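Local coordinates for Non-structural protein 9 (Avian infectious bronchitis virus, PDB 5C94) that forms homodimers and binds RNA, probably as an accessory component of the coronavirus replication machinery, at residues T16-A21 and S29-C34. Numbering follows the deposited sequence.
Sequences TKACVA and SVESKC
With SG set between the backbone N and the carbonyl carbon in both cysteines (chi1 66° in Cys19, 85° in Cys34), the two thiols settle on one face of the sheet without pairing as a disulfide. Cys19 SG instead lies 3.7 Å from Cys34 CB, while Cys34 SG turns to the aliphatic chain of Lys17, 3.7 Å from its CG. Lys17 runs extended beyond CG, and its ammonium end makes a cation-pi contact with Tyr36. Ile48 of strand 42-50 packs against Cys19, Ala21 and Cys34, and Leu55 against Ala21 and Ser32; these four residues are buried.

The segments belong to the antiparallel hairpin of strands 12-22 and 30-39 in the nsp9 fold, and illustrate how such a hairpin alternates its pairs. Lys17 with Cys34, Cys19 with Ser32 and Ala21 with Val30 are hydrogen-bonded pairs; between them fall the non-hydrogen-bonded pairs Ala18 with Lys33 and Val20 with Glu31. Cys34 N to Lys17 O, at 2.9 Å, is nearly straight (171°). Toward the turn a classic beta bulge sets two residues, Ser29 and Val30, opposite the single Ala21. Here Val30 O accepts two hydrogen bonds from opposite faces of its plane: a bent one from Ala21 N, and one from Ser32 OG at 2.9 Å. That hydroxyl additionally touches Ala21 CB at 3.7 Å.

On the more solvent-open face of Ala18, Val20, Glu31 and Lys33, the lysine chain crosses Thr16 obliquely, Lys33 CE 3.7 Å from Thr16 CG2.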
loop_
_atom_site.group_PDB
_atom_site.type_symbol
_atom_site.label_atom_id
_atom_site.label_comp_id
_atom_site.label_asym_id
_atom_site.label_seq_id
_atom_site.Cartn_x
_atom_site.Cartn_y
_atom_site.Cartn_z
ATOM N N THR A 16 -2.591 -6.901 -11.823
ATOM C CA THR A 16 -3.034 -8.249 -11.528
ATOM C C THR A 16 -2.883 -9.124 -12.759
ATOM O O THR A 16 -3.173 -8.676 -13.862
ATOM C CB THR A 16 -4.501 -8.207 -11.018
ATOM O OG1 THR A 16 -4.487 -8.193 -9.587
ATOM C CG2 THR A 16 -5.309 -9.354 -11.494
ATOM N N LYS A 17 -2.383 -10.349 -12.588
ATOM C CA LYS A 17 -2.394 -11.328 -13.682
ATOM C C LYS A 17 -2.367 -12.750 -13.109
ATOM O O LYS A 17 -2.014 -12.951 -11.945
ATOM C CB LYS A 17 -1.221 -11.099 -14.657
ATOM C CG LYS A 17 0.144 -11.600 -14.174
ATOM C CD LYS A 17 1.294 -11.164 -15.093
ATOM C CE LYS A 17 2.660 -11.247 -14.368
ATOM N NZ LYS A 17 3.818 -10.668 -15.138
ATOM N N ALA A 18 -2.766 -13.731 -13.911
ATOM C CA ALA A 18 -2.726 -15.106 -13.441
ATOM C C ALA A 18 -1.297 -15.576 -13.357
ATOM O O ALA A 18 -0.423 -15.081 -14.071
ATOM C CB ALA A 18 -3.522 -16.030 -14.345
ATOM N N CYS A 19 -1.073 -16.535 -12.467
ATOM C CA CYS A 19 0.190 -17.243 -12.372
ATOM C C CYS A 19 -0.126 -18.603 -11.820
ATOM O O CYS A 19 -1.292 -18.932 -11.622
ATOM C CB CYS A 19 1.183 -16.524 -11.471
ATOM S SG CYS A 19 0.672 -16.465 -9.729
ATOM N N VAL A 20 0.913 -19.384 -11.547
ATOM C CA VAL A 20 0.738 -20.707 -10.964
ATOM C C VAL A 20 1.562 -20.797 -9.689
ATOM O O VAL A 20 2.551 -20.093 -9.532
ATOM C CB VAL A 20 1.143 -21.838 -11.955
ATOM C CG1 VAL A 20 0.220 -21.852 -13.151
ATOM C CG2 VAL A 20 2.576 -21.645 -12.428
ATOM N N ALA A 21 1.144 -21.669 -8.780
ATOM C CA ALA A 21 1.805 -21.834 -7.498
ATOM C C ALA A 21 1.619 -23.275 -7.062
ATOM O O ALA A 21 0.853 -24.015 -7.682
ATOM C CB ALA A 21 1.238 -20.873 -6.467
ATOM N N SER A 29 0.944 -26.304 -9.697
ATOM C CA SER A 29 -0.189 -26.667 -10.523
ATOM C C SER A 29 -1.451 -25.920 -10.129
ATOM O O SER A 29 -2.531 -26.204 -10.654
ATOM C CB SER A 29 -0.429 -28.174 -10.433
ATOM O OG SER A 29 -0.758 -28.547 -9.099
ATOM N N VAL A 30 -1.318 -24.987 -9.189
ATOM C CA VAL A 30 -2.466 -24.263 -8.682
ATOM C C VAL A 30 -2.540 -22.854 -9.249
ATOM O O VAL A 30 -1.751 -21.982 -8.861
ATOM C CB VAL A 30 -2.448 -24.185 -7.146
ATOM C CG1 VAL A 30 -3.711 -23.456 -6.619
ATOM C CG2 VAL A 30 -2.337 -25.571 -6.562
ATOM N N GLU A 31 -3.491 -22.631 -10.155
ATOM C CA GLU A 31 -3.649 -21.319 -10.779
ATOM C C GLU A 31 -3.993 -20.324 -9.702
ATOM O O GLU A 31 -4.852 -20.585 -8.868
ATOM C CB GLU A 31 -4.733 -21.318 -11.861
ATOM C CG GLU A 31 -4.755 -20.036 -12.711
ATOM C CD GLU A 31 -5.805 -20.081 -13.811
ATOM O OE1 GLU A 31 -5.757 -21.014 -14.643
ATOM O OE2 GLU A 31 -6.674 -19.184 -13.843
ATOM N N SER A 32 -3.291 -19.199 -9.705
ATOM C CA SER A 32 -3.472 -18.194 -8.684
ATOM C C SER A 32 -3.376 -16.831 -9.320
ATOM O O SER A 32 -3.109 -16.707 -10.511
ATOM C CB SER A 32 -2.428 -18.336 -7.573
ATOM O OG SER A 32 -2.236 -19.695 -7.216
ATOM N N LYS A 33 -3.608 -15.818 -8.500
ATOM C CA LYS A 33 -3.591 -14.427 -8.905
ATOM C C LYS A 33 -2.357 -13.746 -8.298
ATOM O O LYS A 33 -2.159 -13.802 -7.076
ATOM C CB LYS A 33 -4.879 -13.746 -8.433
ATOM C CG LYS A 33 -5.181 -12.393 -9.061
ATOM C CD LYS A 33 -6.019 -11.578 -8.086
ATOM C CE LYS A 33 -7.184 -10.895 -8.763
ATOM N NZ LYS A 33 -8.123 -11.915 -9.292
ATOM N N CYS A 34 -1.517 -13.121 -9.120
ATOM C CA CYS A 34 -0.391 -12.388 -8.549
ATOM C C CYS A 34 -0.547 -10.865 -8.676
ATOM O O CYS A 34 -1.202 -10.358 -9.577
ATOM C CB CYS A 34 0.934 -12.855 -9.166
ATOM S SG CYS A 34 1.438 -12.096 -10.699
#